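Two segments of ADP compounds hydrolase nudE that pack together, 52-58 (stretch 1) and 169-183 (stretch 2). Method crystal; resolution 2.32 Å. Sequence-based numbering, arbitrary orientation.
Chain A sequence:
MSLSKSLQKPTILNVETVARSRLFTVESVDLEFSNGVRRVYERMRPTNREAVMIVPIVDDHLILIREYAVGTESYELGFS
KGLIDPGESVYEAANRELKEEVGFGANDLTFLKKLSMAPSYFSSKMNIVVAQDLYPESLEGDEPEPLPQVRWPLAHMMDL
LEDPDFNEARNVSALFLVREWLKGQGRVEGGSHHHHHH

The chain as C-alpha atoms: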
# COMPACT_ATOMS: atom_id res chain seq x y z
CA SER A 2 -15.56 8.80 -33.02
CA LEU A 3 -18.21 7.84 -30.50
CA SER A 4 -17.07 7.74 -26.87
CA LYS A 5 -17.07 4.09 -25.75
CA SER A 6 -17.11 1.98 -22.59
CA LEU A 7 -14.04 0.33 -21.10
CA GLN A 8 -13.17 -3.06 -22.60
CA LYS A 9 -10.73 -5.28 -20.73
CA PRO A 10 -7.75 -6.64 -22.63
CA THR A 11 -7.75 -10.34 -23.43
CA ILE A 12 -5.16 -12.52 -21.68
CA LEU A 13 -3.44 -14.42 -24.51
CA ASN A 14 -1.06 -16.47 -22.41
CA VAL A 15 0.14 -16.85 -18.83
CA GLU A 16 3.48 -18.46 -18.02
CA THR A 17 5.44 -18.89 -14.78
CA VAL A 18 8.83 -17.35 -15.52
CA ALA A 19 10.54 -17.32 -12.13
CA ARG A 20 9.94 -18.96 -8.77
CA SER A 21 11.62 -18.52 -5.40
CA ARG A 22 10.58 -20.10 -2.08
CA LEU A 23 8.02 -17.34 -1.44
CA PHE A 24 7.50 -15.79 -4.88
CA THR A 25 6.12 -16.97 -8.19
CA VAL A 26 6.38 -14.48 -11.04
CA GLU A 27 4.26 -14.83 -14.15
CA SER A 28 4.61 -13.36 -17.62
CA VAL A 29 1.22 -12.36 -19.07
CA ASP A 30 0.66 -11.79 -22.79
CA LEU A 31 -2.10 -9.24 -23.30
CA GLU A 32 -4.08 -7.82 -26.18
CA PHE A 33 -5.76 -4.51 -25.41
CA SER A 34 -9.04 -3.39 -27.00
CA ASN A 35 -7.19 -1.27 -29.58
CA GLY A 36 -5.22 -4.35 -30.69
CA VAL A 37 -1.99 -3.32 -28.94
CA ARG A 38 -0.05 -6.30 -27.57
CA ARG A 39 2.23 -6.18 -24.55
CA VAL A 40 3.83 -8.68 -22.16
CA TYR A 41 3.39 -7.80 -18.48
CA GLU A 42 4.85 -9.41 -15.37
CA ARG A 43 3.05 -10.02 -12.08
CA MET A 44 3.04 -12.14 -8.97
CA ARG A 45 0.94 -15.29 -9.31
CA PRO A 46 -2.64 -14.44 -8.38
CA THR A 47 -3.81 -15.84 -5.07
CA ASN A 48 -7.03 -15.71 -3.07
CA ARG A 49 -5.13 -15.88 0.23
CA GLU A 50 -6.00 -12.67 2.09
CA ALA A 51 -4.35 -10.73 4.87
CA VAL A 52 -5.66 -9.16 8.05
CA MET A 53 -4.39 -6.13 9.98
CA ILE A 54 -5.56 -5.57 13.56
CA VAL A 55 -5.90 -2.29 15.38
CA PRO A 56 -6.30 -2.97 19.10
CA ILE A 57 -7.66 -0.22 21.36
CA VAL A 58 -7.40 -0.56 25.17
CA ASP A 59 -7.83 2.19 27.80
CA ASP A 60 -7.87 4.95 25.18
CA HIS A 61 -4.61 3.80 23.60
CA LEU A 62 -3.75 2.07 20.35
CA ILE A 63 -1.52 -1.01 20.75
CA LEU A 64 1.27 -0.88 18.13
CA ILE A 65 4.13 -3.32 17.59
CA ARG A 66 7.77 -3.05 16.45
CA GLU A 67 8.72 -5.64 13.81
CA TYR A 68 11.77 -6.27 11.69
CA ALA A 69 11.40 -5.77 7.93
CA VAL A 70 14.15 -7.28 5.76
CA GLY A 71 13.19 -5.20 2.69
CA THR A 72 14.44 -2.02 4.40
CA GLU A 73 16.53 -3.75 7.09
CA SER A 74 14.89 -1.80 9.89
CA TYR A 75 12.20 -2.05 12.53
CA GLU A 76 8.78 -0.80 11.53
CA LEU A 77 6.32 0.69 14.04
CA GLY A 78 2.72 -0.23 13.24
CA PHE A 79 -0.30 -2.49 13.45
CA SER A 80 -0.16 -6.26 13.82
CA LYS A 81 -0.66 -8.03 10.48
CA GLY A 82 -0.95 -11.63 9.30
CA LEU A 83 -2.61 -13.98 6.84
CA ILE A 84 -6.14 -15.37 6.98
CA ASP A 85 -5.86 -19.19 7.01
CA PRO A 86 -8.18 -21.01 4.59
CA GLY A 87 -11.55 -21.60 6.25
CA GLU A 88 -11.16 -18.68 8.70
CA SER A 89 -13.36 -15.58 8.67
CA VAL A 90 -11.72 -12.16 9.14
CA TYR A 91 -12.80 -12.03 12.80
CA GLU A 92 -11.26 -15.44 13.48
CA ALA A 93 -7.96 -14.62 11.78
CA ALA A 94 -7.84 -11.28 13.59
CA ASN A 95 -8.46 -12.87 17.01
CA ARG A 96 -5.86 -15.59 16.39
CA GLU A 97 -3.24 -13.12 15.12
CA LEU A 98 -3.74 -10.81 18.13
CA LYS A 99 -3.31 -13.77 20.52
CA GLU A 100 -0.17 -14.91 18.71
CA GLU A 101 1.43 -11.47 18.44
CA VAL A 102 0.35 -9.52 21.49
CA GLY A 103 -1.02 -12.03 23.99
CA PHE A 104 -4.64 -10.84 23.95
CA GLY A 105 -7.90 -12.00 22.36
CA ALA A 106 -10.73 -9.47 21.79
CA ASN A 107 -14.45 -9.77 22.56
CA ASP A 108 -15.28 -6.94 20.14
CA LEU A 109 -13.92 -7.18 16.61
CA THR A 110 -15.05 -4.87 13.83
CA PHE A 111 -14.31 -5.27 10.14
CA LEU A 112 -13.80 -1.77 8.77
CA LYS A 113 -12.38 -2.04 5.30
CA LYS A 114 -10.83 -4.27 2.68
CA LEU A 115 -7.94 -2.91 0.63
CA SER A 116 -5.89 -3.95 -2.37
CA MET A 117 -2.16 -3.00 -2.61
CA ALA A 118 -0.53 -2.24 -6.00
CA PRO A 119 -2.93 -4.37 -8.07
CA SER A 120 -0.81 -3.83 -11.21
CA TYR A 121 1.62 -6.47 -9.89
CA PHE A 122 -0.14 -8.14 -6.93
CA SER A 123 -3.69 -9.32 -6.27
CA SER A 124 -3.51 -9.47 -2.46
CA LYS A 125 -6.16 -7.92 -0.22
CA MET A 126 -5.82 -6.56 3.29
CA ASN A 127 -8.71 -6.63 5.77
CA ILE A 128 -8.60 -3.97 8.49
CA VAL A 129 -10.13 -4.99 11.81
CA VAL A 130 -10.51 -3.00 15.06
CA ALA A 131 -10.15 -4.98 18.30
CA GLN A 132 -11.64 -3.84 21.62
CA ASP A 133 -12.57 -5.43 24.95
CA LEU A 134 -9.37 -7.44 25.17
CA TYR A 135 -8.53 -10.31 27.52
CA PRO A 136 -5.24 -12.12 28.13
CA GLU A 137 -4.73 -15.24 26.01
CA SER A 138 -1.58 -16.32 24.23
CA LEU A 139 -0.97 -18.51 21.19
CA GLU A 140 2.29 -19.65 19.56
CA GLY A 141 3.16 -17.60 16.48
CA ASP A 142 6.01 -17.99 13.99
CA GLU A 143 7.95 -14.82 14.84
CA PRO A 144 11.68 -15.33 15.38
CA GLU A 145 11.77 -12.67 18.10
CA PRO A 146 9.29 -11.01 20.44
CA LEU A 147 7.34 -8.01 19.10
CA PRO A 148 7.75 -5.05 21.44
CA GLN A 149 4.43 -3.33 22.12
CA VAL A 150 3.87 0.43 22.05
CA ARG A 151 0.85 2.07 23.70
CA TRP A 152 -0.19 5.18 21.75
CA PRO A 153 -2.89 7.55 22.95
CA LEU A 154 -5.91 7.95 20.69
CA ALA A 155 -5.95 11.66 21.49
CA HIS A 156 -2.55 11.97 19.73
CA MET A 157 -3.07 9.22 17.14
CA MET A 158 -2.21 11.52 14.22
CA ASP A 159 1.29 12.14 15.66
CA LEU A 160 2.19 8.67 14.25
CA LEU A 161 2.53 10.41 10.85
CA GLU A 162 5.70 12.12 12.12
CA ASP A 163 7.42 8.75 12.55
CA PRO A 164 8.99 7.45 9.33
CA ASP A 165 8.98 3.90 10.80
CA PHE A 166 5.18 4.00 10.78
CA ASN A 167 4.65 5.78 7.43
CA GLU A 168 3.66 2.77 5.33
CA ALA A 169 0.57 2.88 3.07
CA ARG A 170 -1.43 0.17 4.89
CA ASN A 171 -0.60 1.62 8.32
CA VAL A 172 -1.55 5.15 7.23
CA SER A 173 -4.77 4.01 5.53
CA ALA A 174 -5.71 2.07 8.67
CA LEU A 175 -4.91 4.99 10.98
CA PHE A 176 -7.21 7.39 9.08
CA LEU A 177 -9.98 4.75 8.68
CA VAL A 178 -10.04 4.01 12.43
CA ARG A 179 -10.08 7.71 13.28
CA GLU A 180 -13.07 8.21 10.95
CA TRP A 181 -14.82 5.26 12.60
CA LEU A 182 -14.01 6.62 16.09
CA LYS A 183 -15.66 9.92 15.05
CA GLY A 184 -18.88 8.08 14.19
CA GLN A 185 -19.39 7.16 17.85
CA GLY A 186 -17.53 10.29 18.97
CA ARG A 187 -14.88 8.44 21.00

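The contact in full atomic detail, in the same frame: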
# COMPACT_ATOMS: atom_id res chain seq x y z
N VAL A 52 -4.89 -9.86 7.04
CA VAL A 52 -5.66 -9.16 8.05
C VAL A 52 -4.72 -8.26 8.86
O VAL A 52 -3.54 -8.57 9.06
CB VAL A 52 -6.41 -10.12 8.99
CG1 VAL A 52 -5.46 -10.94 9.85
CG2 VAL A 52 -7.37 -9.36 9.91
N MET A 53 -5.18 -7.07 9.18
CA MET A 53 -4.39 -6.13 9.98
C MET A 53 -5.29 -5.76 11.16
O MET A 53 -6.48 -5.49 10.96
CB MET A 53 -3.92 -4.92 9.20
CG MET A 53 -3.78 -3.63 10.02
SD MET A 53 -3.13 -2.22 9.08
CE MET A 53 -3.75 -2.66 7.46
N ILE A 54 -4.76 -5.84 12.37
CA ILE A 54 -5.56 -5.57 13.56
C ILE A 54 -5.11 -4.33 14.31
O ILE A 54 -3.93 -4.11 14.56
CB ILE A 54 -5.50 -6.75 14.56
CG1 ILE A 54 -5.73 -8.07 13.84
CG2 ILE A 54 -6.54 -6.56 15.66
CD1 ILE A 54 -4.47 -8.70 13.30
N VAL A 55 -6.09 -3.52 14.65
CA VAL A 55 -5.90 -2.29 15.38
C VAL A 55 -6.59 -2.41 16.75
O VAL A 55 -7.78 -2.12 16.89
CB VAL A 55 -6.49 -1.10 14.59
CG1 VAL A 55 -6.29 0.19 15.36
CG2 VAL A 55 -5.82 -0.99 13.21
N PRO A 56 -5.83 -2.81 17.75
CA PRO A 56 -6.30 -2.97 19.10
C PRO A 56 -6.34 -1.65 19.86
O PRO A 56 -5.43 -0.82 19.77
CB PRO A 56 -5.32 -3.92 19.76
CG PRO A 56 -4.31 -4.26 18.74
CD PRO A 56 -4.40 -3.22 17.66
N ILE A 57 -7.45 -1.41 20.54
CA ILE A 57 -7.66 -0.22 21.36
C ILE A 57 -7.96 -0.68 22.79
O ILE A 57 -8.85 -1.53 22.95
CB ILE A 57 -8.86 0.61 20.87
CG1 ILE A 57 -8.64 1.07 19.44
CG2 ILE A 57 -9.12 1.78 21.82
CD1 ILE A 57 -9.78 1.76 18.75
N VAL A 58 -7.19 -0.24 23.76
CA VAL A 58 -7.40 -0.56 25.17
C VAL A 58 -7.11 0.68 26.01
O VAL A 58 -6.17 1.42 25.73
CB VAL A 58 -6.62 -1.77 25.67
CG1 VAL A 58 -5.17 -1.74 25.21
CG2 VAL A 58 -6.65 -1.87 27.21
N ALA A 169 1.92 2.71 3.59
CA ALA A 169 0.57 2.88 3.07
C ALA A 169 -0.55 2.15 3.78
O ALA A 169 -1.66 2.74 3.88
CB ALA A 169 0.48 2.62 1.57
N ARG A 170 -0.37 0.92 4.19
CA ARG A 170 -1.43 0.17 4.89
C ARG A 170 -1.62 0.70 6.30
O ARG A 170 -2.77 0.83 6.73
CB ARG A 170 -1.10 -1.33 4.88
CG ARG A 170 -1.15 -1.89 3.44
CD ARG A 170 -0.49 -3.28 3.37
NE ARG A 170 0.78 -3.30 4.05
CZ ARG A 170 1.51 -4.35 4.37
NH1 ARG A 170 2.67 -4.22 5.03
NH2 ARG A 170 1.08 -5.56 4.06
N ASN A 171 -0.51 1.05 6.98
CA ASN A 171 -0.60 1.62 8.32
C ASN A 171 -1.34 2.96 8.27
O ASN A 171 -2.23 3.22 9.08
CB ASN A 171 0.77 1.89 8.98
CG ASN A 171 1.46 0.63 9.48
OD1 ASN A 171 0.82 -0.40 9.74
ND2 ASN A 171 2.78 0.68 9.59
N VAL A 172 -0.93 3.81 7.33
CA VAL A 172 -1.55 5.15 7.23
C VAL A 172 -3.02 5.06 6.87
O VAL A 172 -3.87 5.72 7.47
CB VAL A 172 -0.76 6.02 6.26
CG1 VAL A 172 -1.46 7.32 5.92
CG2 VAL A 172 0.64 6.34 6.85
N SER A 173 -3.37 4.20 5.89
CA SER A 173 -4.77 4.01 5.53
C SER A 173 -5.58 3.57 6.76
O SER A 173 -6.63 4.13 7.03
CB SER A 173 -4.90 2.85 4.50
OG SER A 173 -4.39 3.25 3.26
N ALA A 174 -5.05 2.58 7.49
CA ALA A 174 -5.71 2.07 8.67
C ALA A 174 -5.92 3.17 9.72
O ALA A 174 -6.99 3.26 10.31
CB ALA A 174 -4.92 0.92 9.30
N LEU A 175 -4.87 3.93 9.99
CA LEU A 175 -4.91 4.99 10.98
C LEU A 175 -6.06 5.96 10.71
O LEU A 175 -6.88 6.21 11.58
CB LEU A 175 -3.57 5.76 10.94
CG LEU A 175 -3.45 6.86 11.98
CD1 LEU A 175 -3.33 6.27 13.38
CD2 LEU A 175 -2.29 7.80 11.65
N PHE A 176 -6.16 6.47 9.49
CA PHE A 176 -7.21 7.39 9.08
C PHE A 176 -8.58 6.71 9.08
O PHE A 176 -9.58 7.36 9.41
CB PHE A 176 -6.91 7.95 7.68
CG PHE A 176 -5.96 9.11 7.63
CD1 PHE A 176 -4.70 8.97 7.09
CD2 PHE A 176 -6.35 10.37 8.09
CE1 PHE A 176 -3.83 10.05 6.99
CE2 PHE A 176 -5.48 11.45 8.01
CZ PHE A 176 -4.21 11.30 7.46
N LEU A 177 -8.69 5.44 8.70
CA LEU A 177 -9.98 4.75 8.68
C LEU A 177 -10.51 4.54 10.10
O LEU A 177 -11.70 4.72 10.36
CB LEU A 177 -9.91 3.43 7.91
CG LEU A 177 -9.76 3.59 6.39
CD1 LEU A 177 -9.21 2.32 5.77
CD2 LEU A 177 -11.07 4.01 5.74
N VAL A 178 -9.63 4.20 11.04
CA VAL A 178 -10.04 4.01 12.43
C VAL A 178 -10.47 5.32 13.06
O VAL A 178 -11.46 5.43 13.80
CB VAL A 178 -8.89 3.34 13.21
CG1 VAL A 178 -9.20 3.36 14.71
CG2 VAL A 178 -8.69 1.91 12.71
N ARG A 179 -9.73 6.38 12.77
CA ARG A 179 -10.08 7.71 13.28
C ARG A 179 -11.46 8.12 12.77
O ARG A 179 -12.24 8.69 13.53
CB ARG A 179 -9.04 8.71 12.82
CG ARG A 179 -9.25 10.15 13.39
CD ARG A 179 -8.67 11.03 12.32
NE ARG A 179 -8.16 12.33 12.64
CZ ARG A 179 -7.94 13.20 11.62
NH1 ARG A 179 -7.48 14.40 11.87
NH2 ARG A 179 -8.21 12.80 10.37
N GLU A 180 -11.76 7.87 11.48
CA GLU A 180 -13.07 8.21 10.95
C GLU A 180 -14.15 7.42 11.72
O GLU A 180 -15.15 7.98 12.14
CB GLU A 180 -13.25 7.83 9.49
CG GLU A 180 -13.02 8.80 8.41
CD GLU A 180 -13.15 10.27 8.69
OE1 GLU A 180 -14.25 10.83 8.53
OE2 GLU A 180 -12.13 10.89 9.08
N TRP A 181 -13.89 6.12 11.88
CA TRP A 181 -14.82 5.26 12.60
C TRP A 181 -15.01 5.74 14.04
O TRP A 181 -16.13 5.75 14.57
CB TRP A 181 -14.31 3.83 12.54
CG TRP A 181 -15.12 2.81 13.28
CD1 TRP A 181 -16.29 2.23 12.88
CD2 TRP A 181 -14.77 2.23 14.54
NE1 TRP A 181 -16.69 1.30 13.83
CE2 TRP A 181 -15.78 1.28 14.85
CE3 TRP A 181 -13.71 2.42 15.43
CZ2 TRP A 181 -15.76 0.55 16.03
CZ3 TRP A 181 -13.69 1.67 16.60
CH2 TRP A 181 -14.72 0.75 16.90
N LEU A 182 -13.94 6.12 14.71
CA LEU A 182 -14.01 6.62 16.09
C LEU A 182 -14.88 7.88 16.17
O LEU A 182 -15.60 8.07 17.14
CB LEU A 182 -12.62 6.91 16.59
CG LEU A 182 -11.89 6.18 17.68
CD1 LEU A 182 -12.57 4.95 18.23
CD2 LEU A 182 -10.46 5.85 17.21
N LYS A 183 -14.85 8.72 15.14
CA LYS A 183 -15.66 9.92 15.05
C LYS A 183 -17.15 9.57 15.05
O LYS A 183 -17.95 10.16 15.77
CB LYS A 183 -15.35 10.71 13.78
CG LYS A 183 -14.16 11.63 13.88
CD LYS A 183 -13.77 12.23 12.54
CE LYS A 183 -12.50 13.08 12.66
NZ LYS A 183 -11.95 13.47 11.33

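Strand 52-58 of ADP compounds hydrolase nudE packs against helix 169-183, their axes approaching to 10.1 Å with 47° between their N-to-C directions. Touching residues are at least 117 apart in sequence. Together the two elements bury 289 Å², and no hydrogen bond or salt bridge joins them; the contact is made largely by side-chain packing.

Apolar contacts make up most of the interface. Strand alternation sends Met53, Val55 and Ile57 toward the helix, while Val52, Ile54, Pro56 and Val58 stay out of its reach. On the helix, Arg170, Ala174, Val178 and Trp181 to Leu182 point toward the strand, at the spacing of three or four residues that places them on one face of the helix. Because strand and helix run in broadly the same direction, the pairs advance in order: Met53 meets Arg170, Asn171 and Ala174, and Ile57 meets Val178, Trp181 and Leu182. The nearest CA atoms are those of Val55 and Ala174, 8.0 Å apart. The short side chain of Ala174 is touched by two strand residues: Met53 SD lies 3.6 Å from Ala174 CB, and Val55 CG2 lies 4.4 Å from the same atom. One turn on, Val178 is likewise shared, with Val55 CG1 at 4.0 Å from Val178 CG2 and Ile57 CD1 at 4.4 Å from Val178 CG1. Ile57, extended by its m, t rotamer, carries CD1 on to 4.3 Å from Leu182 CD1.

The one aromatic contact is also made by Ile57, whose CD1 reaches 4.5 Å from Trp181 CZ3. The methyl sits at the ring edge, near the ring plane, so the indole face is not covered by this residue.

Polar residues are met by Met53, which gives up the most area of the strand residues (67 Å²): its CE is 3.7 Å from Arg170 O and 3.9 Å from Arg170 CB. That carbonyl is already the acceptor for Ala174 N, at 3.0 Å from Arg170 O, so the methyl simply packs beside a helical hydrogen bond. Asn171 directs its CA-to-CB bond away from the strand, yet the end of its side chain comes nearer, placing OD1 4.4 Å from Met53 SD; its amide is hydrogen-bonded elsewhere in the structure.

Hydrogen bonds within the helix run unbroken along the backbone from Ser173 N to Ala169 O (3.0 Å) through to Lys183 N to Arg179 O (3.1 Å). Ser173, whose CA-to-CB bond points sideways, donates from OG to Ala169 O at 2.8 Å. Beyond the strand's reach, Lys183 NZ forms a salt bridge with Glu180 OE2 at 3.4 Å, including a weak hydrogen bond.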